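Local coordinates for protein beta-N-acetylhexosaminidase (PDB 4PYS) that probably removes terminal beta-linked N-acetylhexosamine residues from glycans, as a glycoside hydrolase of family 20, at residues D138-K150 with P195-I209. Numbering follows the deposited sequence.
Sequences DSGRQYQKVSTIK and PEQQGFYSQEEVKEI
Y143 and Y201 meet where two neighbouring beta-alpha units of the family 20 TIM barrel come together: the loops after strands 132-138 and 163-170 and the starts of helices 146-158 and 203-214, whose first turns, 146-150 and 203-209, run roughly parallel, at 27°. The two rings lie nearly parallel but offset, with little overlap, centroids 5.1 Å apart; Y143 CE1 meets Y201 CE1 and CZ, and Y143 CD1 meets Y201 OH. With CG anti to its backbone N (chi1 169°), the Y143 ring is laid along the 198-200 backbone. G199 CA makes a CH-pi contact over one face of that ring, 4.2 Å from its centroid; glycine suits this place, because a CB here would press on the Y143 ring and on the carbonyl O of Q198.

Hydrogen bonds tie the loops together. The Y201 hydroxyl, beside Y143 CD1, donates to Q144 O, OH to O 2.5 Å, in the carbonyl plane and on a lone pair. Y143 N donates to E196 O, and Q197 NE2 to R141 O, while Q197 OE1 is held by G194 N. Water 1 bridges Y143 O and E196 OE1, the latter also taken by E443 N.

Between the helices the packing is aliphatic. I209 CD1 lies 4.2 Å from V146 CG1 and 4.1 Å from I149 CG2, branched chains that pack between the two helices, and I149 CG1 also packs on Y201 CE1. V146 CG2 comes to the edge of the Y201 ring and lies against E205, whose carboxylate joins S202 in a capping box at the start of helix 203-214. At the more open end K150, straight beyond CG, comes in across the E208 side chain and pairs with it in a salt bridge; the modelled 2.5 Å from K150 NZ to E208 OE2 is too short to be taken literally.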
ATOM      1  N   ASP A 138       7.262  -4.116  -4.009  1.00 23.01           N
ATOM      2  CA  ASP A 138       8.038  -5.346  -3.883  1.00 26.24           C
ATOM      3  C   ASP A 138       9.481  -4.972  -3.574  1.00 27.41           C
ATOM      4  O   ASP A 138      10.246  -4.615  -4.477  1.00 24.53           O
ATOM      5  CB  ASP A 138       7.948  -6.117  -5.206  1.00 21.02           C
ATOM      6  CG  ASP A 138       8.738  -7.417  -5.220  1.00 25.41           C
ATOM      7  OD1 ASP A 138       9.429  -7.790  -4.232  1.00 25.99           O
ATOM      8  OD2 ASP A 138       8.667  -8.079  -6.272  1.00 26.92           O
ATOM      9  N   SER A 139       9.829  -5.034  -2.290  1.00 21.20           N
ATOM     10  CA  SER A 139      11.198  -4.850  -1.824  1.00 21.75           C
ATOM     11  C   SER A 139      11.832  -6.203  -1.528  1.00 26.78           C
ATOM     12  O   SER A 139      12.838  -6.272  -0.842  1.00 31.66           O
ATOM     13  CB  SER A 139      11.225  -4.004  -0.545  1.00 22.50           C
ATOM     14  OG  SER A 139      10.705  -2.705  -0.765  1.00 25.14           O
ATOM     15  N   GLY A 140      11.240  -7.287  -2.019  1.00 25.06           N
ATOM     16  CA  GLY A 140      11.862  -8.593  -1.845  1.00 25.90           C
ATOM     17  C   GLY A 140      12.805  -8.895  -3.003  1.00 26.40           C
ATOM     18  O   GLY A 140      13.983  -9.216  -2.807  1.00 27.19           O
ATOM     19  N   ARG A 141      12.292  -8.778  -4.225  1.00 25.89           N
ATOM     20  CA  ARG A 141      13.099  -9.089  -5.414  1.00 26.98           C
ATOM     21  C   ARG A 141      14.156  -8.032  -5.696  1.00 28.15           C
ATOM     22  O   ARG A 141      15.202  -8.317  -6.302  1.00 30.28           O
ATOM     23  CB  ARG A 141      12.196  -9.198  -6.641  1.00 32.01           C
ATOM     24  CG  ARG A 141      11.213 -10.343  -6.564  1.00 32.74           C
ATOM     25  CD  ARG A 141      10.479 -10.544  -7.878  1.00 34.69           C
ATOM     26  NE  ARG A 141       9.722 -11.792  -7.867  1.00 31.45           N
ATOM     27  CZ  ARG A 141       8.566 -11.954  -7.234  1.00 37.87           C
ATOM     28  NH1 ARG A 141       7.946 -13.128  -7.273  1.00 34.75           N
ATOM     29  NH2 ARG A 141       8.032 -10.945  -6.553  1.00 30.60           N
ATOM     30  N   GLN A 142      13.859  -6.808  -5.283  1.00 27.01           N
ATOM     31  CA  GLN A 142      14.748  -5.674  -5.495  1.00 28.71           C
ATOM     32  C   GLN A 142      14.864  -4.907  -4.188  1.00 29.08           C
ATOM     33  O   GLN A 142      13.914  -4.842  -3.417  1.00 33.07           O
ATOM     34  CB  GLN A 142      14.173  -4.747  -6.572  1.00 25.72           C
ATOM     35  CG  GLN A 142      14.212  -5.325  -7.990  1.00 26.25           C
ATOM     36  CD  GLN A 142      15.620  -5.513  -8.510  1.00 26.25           C
ATOM     37  OE1 GLN A 142      16.511  -4.711  -8.216  1.00 30.01           O
ATOM     38  NE2 GLN A 142      15.838  -6.575  -9.284  1.00 25.39           N
ATOM     39  N   TYR A 143      16.035  -4.340  -3.928  1.00 23.95           N
ATOM     40  CA  TYR A 143      16.208  -3.439  -2.793  1.00 22.83           C
ATOM     41  C   TYR A 143      16.069  -1.999  -3.271  1.00 26.32           C
ATOM     42  O   TYR A 143      16.701  -1.614  -4.256  1.00 27.27           O
ATOM     43  CB  TYR A 143      17.597  -3.663  -2.152  1.00 27.17           C
ATOM     44  CG  TYR A 143      17.980  -2.597  -1.147  1.00 30.36           C
ATOM     45  CD1 TYR A 143      17.498  -2.633   0.164  1.00 31.00           C
ATOM     46  CD2 TYR A 143      18.811  -1.545  -1.512  1.00 31.93           C
ATOM     47  CE1 TYR A 143      17.843  -1.644   1.081  1.00 30.59           C
ATOM     48  CE2 TYR A 143      19.158  -0.560  -0.613  1.00 32.60           C
ATOM     49  CZ  TYR A 143      18.673  -0.611   0.681  1.00 35.92           C
ATOM     50  OH  TYR A 143      19.027   0.385   1.568  1.00 36.76           O
ATOM     51  N   GLN A 144      15.219  -1.220  -2.602  1.00 25.91           N
ATOM     52  CA  GLN A 144      15.160   0.218  -2.848  1.00 25.89           C
ATOM     53  C   GLN A 144      15.707   0.948  -1.636  1.00 23.62           C
ATOM     54  O   GLN A 144      15.414   0.565  -0.492  1.00 27.65           O
ATOM     55  CB  GLN A 144      13.720   0.668  -3.110  1.00 24.69           C
ATOM     56  CG  GLN A 144      13.059  -0.031  -4.294  1.00 21.60           C
ATOM     57  CD  GLN A 144      12.364  -1.300  -3.887  1.00 26.87           C
ATOM     58  OE1 GLN A 144      12.120  -1.529  -2.702  1.00 27.31           O
ATOM     59  NE2 GLN A 144      12.017  -2.128  -4.867  1.00 24.47           N
ATOM     60  N   LYS A 145      16.473   2.011  -1.862  1.00 24.12           N
ATOM     61  CA  LYS A 145      17.010   2.756  -0.722  1.00 28.26           C
ATOM     62  C   LYS A 145      15.914   3.393   0.117  1.00 29.18           C
ATOM     63  O   LYS A 145      14.780   3.562  -0.340  1.00 24.94           O
ATOM     64  CB  LYS A 145      18.081   3.774  -1.125  1.00 38.56           C
ATOM     65  CG  LYS A 145      17.852   4.531  -2.399  1.00 48.21           C
ATOM     66  CD  LYS A 145      19.198   5.070  -2.879  1.00 54.99           C
ATOM     67  CE  LYS A 145      19.106   5.689  -4.261  1.00 61.14           C
ATOM     68  NZ  LYS A 145      18.568   7.076  -4.224  1.00 64.57           N
ATOM     69  N   VAL A 146      16.249   3.718   1.359  1.00 26.76           N
ATOM     70  CA  VAL A 146      15.256   4.256   2.287  1.00 25.69           C
ATOM     71  C   VAL A 146      14.564   5.497   1.727  1.00 26.16           C
ATOM     72  O   VAL A 146      13.347   5.640   1.864  1.00 22.26           O
ATOM     73  CB  VAL A 146      15.893   4.563   3.660  1.00 30.05           C
ATOM     74  CG1 VAL A 146      14.946   5.356   4.529  1.00 31.26           C
ATOM     75  CG2 VAL A 146      16.283   3.270   4.349  1.00 33.87           C
ATOM     76  N   SER A 147      15.321   6.381   1.079  1.00 28.36           N
ATOM     77  CA  SER A 147      14.707   7.597   0.523  1.00 28.32           C
ATOM     78  C   SER A 147      13.676   7.268  -0.557  1.00 27.91           C
ATOM     79  O   SER A 147      12.727   8.023  -0.775  1.00 25.62           O
ATOM     80  CB  SER A 147      15.772   8.556  -0.015  1.00 29.33           C
ATOM     81  OG  SER A 147      16.547   7.950  -1.031  1.00 30.02           O
ATOM     82  N   THR A 148      13.861   6.135  -1.231  1.00 21.87           N
ATOM     83  CA  THR A 148      12.920   5.692  -2.262  1.00 22.09           C
ATOM     84  C   THR A 148      11.675   5.061  -1.651  1.00 22.03           C
ATOM     85  O   THR A 148      10.562   5.281  -2.133  1.00 21.64           O
ATOM     86  CB  THR A 148      13.595   4.743  -3.271  1.00 25.84           C
ATOM     87  OG1 THR A 148      14.649   5.447  -3.952  1.00 25.89           O
ATOM     88  CG2 THR A 148      12.592   4.225  -4.299  1.00 26.21           C
ATOM     89  N   ILE A 149      11.847   4.286  -0.581  1.00 19.45           N
ATOM     90  CA  ILE A 149      10.684   3.820   0.169  1.00 18.41           C
ATOM     91  C   ILE A 149       9.863   5.028   0.633  1.00 21.36           C
ATOM     92  O   ILE A 149       8.636   5.056   0.489  1.00 18.98           O
ATOM     93  CB  ILE A 149      11.095   2.976   1.390  1.00 20.99           C
ATOM     94  CG1 ILE A 149      11.940   1.765   0.963  1.00 23.64           C
ATOM     95  CG2 ILE A 149       9.849   2.539   2.180  1.00 24.36           C
ATOM     96  CD1 ILE A 149      11.158   0.756   0.112  1.00 23.88           C
ATOM     97  N   LYS A 150      10.537   6.047   1.162  1.00 21.56           N
ATOM     98  CA  LYS A 150       9.829   7.258   1.603  1.00 20.41           C
ATOM     99  C   LYS A 150       9.084   7.939   0.461  1.00 20.50           C
ATOM    100  O   LYS A 150       7.970   8.422   0.649  1.00 20.75           O
ATOM    101  CB  LYS A 150      10.807   8.252   2.246  1.00 22.84           C
ATOM    102  CG  LYS A 150      11.296   7.819   3.626  1.00 22.73           C
ATOM    103  CD  LYS A 150      12.280   8.825   4.178  1.00 26.37           C
ATOM    104  CE  LYS A 150      12.731   8.439   5.572  1.00 37.17           C
ATOM    105  NZ  LYS A 150      13.722   9.425   6.086  1.00 38.53           N
ATOM    106  N   PRO A 195      21.507  -6.217 -10.464  1.00 37.34           N
ATOM    107  CA  PRO A 195      21.532  -4.797 -10.108  1.00 38.11           C
ATOM    108  C   PRO A 195      20.538  -4.481  -9.010  1.00 35.24           C
ATOM    109  O   PRO A 195      19.364  -4.845  -9.125  1.00 34.28           O
ATOM    110  CB  PRO A 195      21.093  -4.113 -11.404  1.00 39.24           C
ATOM    111  CG  PRO A 195      21.566  -5.037 -12.481  1.00 46.30           C
ATOM    112  CD  PRO A 195      21.359  -6.419 -11.918  1.00 45.00           C
ATOM    113  N   GLU A 196      21.011  -3.810  -7.966  1.00 29.98           N
ATOM    114  CA  GLU A 196      20.161  -3.380  -6.861  1.00 29.21           C
ATOM    115  C   GLU A 196      19.438  -4.531  -6.156  1.00 29.81           C
ATOM    116  O   GLU A 196      18.348  -4.338  -5.635  1.00 29.44           O
ATOM    117  CB  GLU A 196      19.155  -2.306  -7.317  1.00 30.25           C
ATOM    118  CG  GLU A 196      19.831  -1.034  -7.831  1.00 35.71           C
ATOM    119  CD  GLU A 196      18.850  -0.000  -8.367  1.00 37.46           C
ATOM    120  OE1 GLU A 196      17.628  -0.155  -8.161  1.00 28.34           O
ATOM    121  OE2 GLU A 196      19.312   0.975  -9.000  1.00 35.14           O
ATOM    122  N   GLN A 197      20.042  -5.720  -6.115  1.00 29.89           N
ATOM    123  CA  GLN A 197      19.389  -6.834  -5.421  1.00 35.45           C
ATOM    124  C   GLN A 197      19.973  -7.122  -4.032  1.00 35.35           C
ATOM    125  O   GLN A 197      19.574  -8.087  -3.376  1.00 34.05           O
ATOM    126  CB  GLN A 197      19.371  -8.096  -6.290  1.00 37.35           C
ATOM    127  CG  GLN A 197      18.372  -7.999  -7.453  1.00 34.74           C
ATOM    128  CD  GLN A 197      18.147  -9.323  -8.160  1.00 34.97           C
ATOM    129  OE1 GLN A 197      19.092 -10.046  -8.464  1.00 36.17           O
ATOM    130  NE2 GLN A 197      16.887  -9.642  -8.435  1.00 35.97           N
ATOM    131  N   GLN A 198      20.889  -6.270  -3.575  1.00 31.89           N
ATOM    132  CA  GLN A 198      21.563  -6.488  -2.292  1.00 34.01           C
ATOM    133  C   GLN A 198      21.193  -5.403  -1.284  1.00 35.82           C
ATOM    134  O   GLN A 198      21.180  -4.218  -1.615  1.00 34.77           O
ATOM    135  CB  GLN A 198      23.086  -6.537  -2.468  1.00 34.71           C
ATOM    136  CG  GLN A 198      23.572  -7.488  -3.559  1.00 39.77           C
ATOM    137  CD  GLN A 198      23.396  -6.912  -4.960  1.00 45.55           C
ATOM    138  OE1 GLN A 198      23.456  -5.696  -5.159  1.00 48.37           O
ATOM    139  NE2 GLN A 198      23.157  -7.787  -5.934  1.00 43.89           N
ATOM    140  N   GLY A 199      20.878  -5.810  -0.056  1.00 36.23           N
ATOM    141  CA  GLY A 199      20.641  -4.850   1.007  1.00 31.21           C
ATOM    142  C   GLY A 199      19.399  -5.150   1.816  1.00 32.96           C
ATOM    143  O   GLY A 199      18.524  -5.886   1.359  1.00 29.45           O
ATOM    144  N   PHE A 200      19.308  -4.569   3.010  1.00 30.56           N
ATOM    145  CA  PHE A 200      18.146  -4.802   3.865  1.00 31.00           C
ATOM    146  C   PHE A 200      17.807  -3.572   4.682  1.00 31.95           C
ATOM    147  O   PHE A 200      18.573  -2.602   4.716  1.00 32.35           O
ATOM    148  CB  PHE A 200      18.392  -5.992   4.797  1.00 31.18           C
ATOM    149  CG  PHE A 200      19.530  -5.785   5.759  1.00 31.55           C
ATOM    150  CD1 PHE A 200      20.835  -6.029   5.364  1.00 34.42           C
ATOM    151  CD2 PHE A 200      19.291  -5.341   7.057  1.00 33.59           C
ATOM    152  CE1 PHE A 200      21.900  -5.845   6.249  1.00 43.52           C
ATOM    153  CE2 PHE A 200      20.348  -5.154   7.950  1.00 35.28           C
ATOM    154  CZ  PHE A 200      21.653  -5.405   7.541  1.00 41.60           C
ATOM    155  N   TYR A 201      16.658  -3.626   5.345  1.00 25.76           N
ATOM    156  CA  TYR A 201      16.203  -2.552   6.212  1.00 29.34           C
ATOM    157  C   TYR A 201      16.446  -2.963   7.663  1.00 33.94           C
ATOM    158  O   TYR A 201      15.902  -3.963   8.138  1.00 32.22           O
ATOM    159  CB  TYR A 201      14.734  -2.267   5.929  1.00 25.48           C
ATOM    160  CG  TYR A 201      14.542  -2.046   4.444  1.00 28.34           C
ATOM    161  CD1 TYR A 201      14.964  -0.863   3.843  1.00 28.97           C
ATOM    162  CD2 TYR A 201      14.017  -3.047   3.632  1.00 26.66           C
ATOM    163  CE1 TYR A 201      14.823  -0.664   2.469  1.00 27.27           C
ATOM    164  CE2 TYR A 201      13.879  -2.864   2.253  1.00 26.30           C
ATOM    165  CZ  TYR A 201      14.288  -1.668   1.680  1.00 29.56           C
ATOM    166  OH  TYR A 201      14.170  -1.467   0.311  1.00 25.45           O
ATOM    167  N   SER A 202      17.305  -2.214   8.346  1.00 30.30           N
ATOM    168  CA  SER A 202      17.619  -2.504   9.743  1.00 33.89           C
ATOM    169  C   SER A 202      16.423  -2.099  10.588  1.00 34.15           C
ATOM    170  O   SER A 202      15.535  -1.392  10.111  1.00 29.53           O
ATOM    171  CB  SER A 202      18.834  -1.704  10.191  1.00 38.34           C
ATOM    172  OG  SER A 202      18.527  -0.324  10.183  1.00 36.28           O
ATOM    173  N   GLN A 203      16.388  -2.530  11.846  1.00 30.73           N
ATOM    174  CA  GLN A 203      15.258  -2.171  12.690  1.00 34.53           C
ATOM    175  C   GLN A 203      15.196  -0.655  12.905  1.00 30.33           C
ATOM    176  O   GLN A 203      14.109  -0.086  13.000  1.00 31.96           O
ATOM    177  CB  GLN A 203      15.288  -2.970  14.003  1.00 33.34           C
ATOM    178  CG  GLN A 203      15.244  -4.469  13.716  1.00 35.83           C
ATOM    179  CD  GLN A 203      14.711  -5.309  14.864  1.00 44.22           C
ATOM    180  OE1 GLN A 203      14.697  -4.879  16.021  1.00 42.56           O
ATOM    181  NE2 GLN A 203      14.271  -6.527  14.545  1.00 34.65           N
ATOM    182  N   GLU A 204      16.366  -0.012  12.938  1.00 32.60           N
ATOM    183  CA  GLU A 204      16.451   1.447  13.053  1.00 31.55           C
ATOM    184  C   GLU A 204      15.836   2.152  11.847  1.00 31.98           C
ATOM    185  O   GLU A 204      15.075   3.108  11.996  1.00 34.01           O
ATOM    186  CB  GLU A 204      17.909   1.886  13.212  1.00 42.50           C
ATOM    187  CG  GLU A 204      18.317   2.120  14.652  1.00 54.89           C
ATOM    188  CD  GLU A 204      17.399   3.101  15.347  1.00 61.05           C
ATOM    189  OE1 GLU A 204      17.266   4.244  14.861  1.00 57.90           O
ATOM    190  OE2 GLU A 204      16.799   2.722  16.375  1.00 71.89           O
ATOM    191  N   GLU A 205      16.183   1.687  10.653  1.00 31.25           N
ATOM    192  CA  GLU A 205      15.586   2.221   9.424  1.00 30.84           C
ATOM    193  C   GLU A 205      14.067   2.021   9.375  1.00 32.42           C
ATOM    194  O   GLU A 205      13.326   2.901   8.923  1.00 29.38           O
ATOM    195  CB  GLU A 205      16.251   1.593   8.192  1.00 33.03           C
ATOM    196  CG  GLU A 205      17.686   2.071   7.956  1.00 40.36           C
ATOM    197  CD  GLU A 205      18.441   1.238   6.925  1.00 47.57           C
ATOM    198  OE1 GLU A 205      18.241   0.004   6.878  1.00 49.57           O
ATOM    199  OE2 GLU A 205      19.252   1.818   6.169  1.00 45.37           O
ATOM    200  N   VAL A 206      13.597   0.865   9.833  1.00 29.53           N
ATOM    201  CA  VAL A 206      12.163   0.611   9.890  1.00 27.96           C
ATOM    202  C   VAL A 206      11.488   1.603  10.824  1.00 29.90           C
ATOM    203  O   VAL A 206      10.428   2.128  10.505  1.00 28.21           O
ATOM    204  CB  VAL A 206      11.862  -0.832  10.336  1.00 32.23           C
ATOM    205  CG1 VAL A 206      10.372  -0.996  10.679  1.00 27.34           C
ATOM    206  CG2 VAL A 206      12.263  -1.804   9.242  1.00 31.26           C
ATOM    207  N   LYS A 207      12.116   1.873  11.968  1.00 31.51           N
ATOM    208  CA  LYS A 207      11.576   2.851  12.909  1.00 33.01           C
ATOM    209  C   LYS A 207      11.448   4.224  12.247  1.00 35.04           C
ATOM    210  O   LYS A 207      10.442   4.910  12.428  1.00 34.40           O
ATOM    211  CB  LYS A 207      12.447   2.955  14.158  1.00 32.10           C
ATOM    212  CG  LYS A 207      11.810   3.793  15.254  1.00 37.90           C
ATOM    213  CD  LYS A 207      12.736   3.913  16.451  1.00 45.92           C
ATOM    214  CE  LYS A 207      12.097   4.753  17.538  1.00 55.55           C
ATOM    215  NZ  LYS A 207      13.090   5.662  18.186  1.00 61.92           N
ATOM    216  N   GLU A 208      12.465   4.612  11.482  1.00 35.84           N
ATOM    217  CA  GLU A 208      12.446   5.880  10.744  1.00 30.17           C
ATOM    218  C   GLU A 208      11.288   5.898   9.744  1.00 29.95           C
ATOM    219  O   GLU A 208      10.539   6.871   9.653  1.00 30.98           O
ATOM    220  CB  GLU A 208      13.781   6.087  10.013  1.00 34.10           C
ATOM    221  CG  GLU A 208      13.863   7.367   9.175  1.00 39.70           C
ATOM    222  CD  GLU A 208      15.165   7.493   8.392  1.00 52.52           C
ATOM    223  OE1 GLU A 208      16.013   6.577   8.470  1.00 58.40           O
ATOM    224  OE2 GLU A 208      15.341   8.514   7.691  1.00 54.19           O
ATOM    225  N   ILE A 209      11.153   4.812   8.991  1.00 25.19           N
ATOM    226  CA  ILE A 209      10.089   4.688   7.989  1.00 21.16           C
ATOM    227  C   ILE A 209       8.694   4.715   8.606  1.00 29.20           C
ATOM    228  O   ILE A 209       7.782   5.376   8.088  1.00 26.78           O
ATOM    229  CB  ILE A 209      10.324   3.433   7.133  1.00 25.96           C
ATOM    230  CG1 ILE A 209      11.450   3.713   6.130  1.00 31.61           C
ATOM    231  CG2 ILE A 209       9.062   3.006   6.419  1.00 23.81           C
ATOM    232  CD1 ILE A 209      12.138   2.484   5.609  1.00 33.73           C
TER
HETATM  233  O   HOH W   1      15.930  -1.839  -6.839  1.00 23.68           O
HETATM  234  O   HOH W   2      18.606  -0.023   3.952  1.00 44.51           O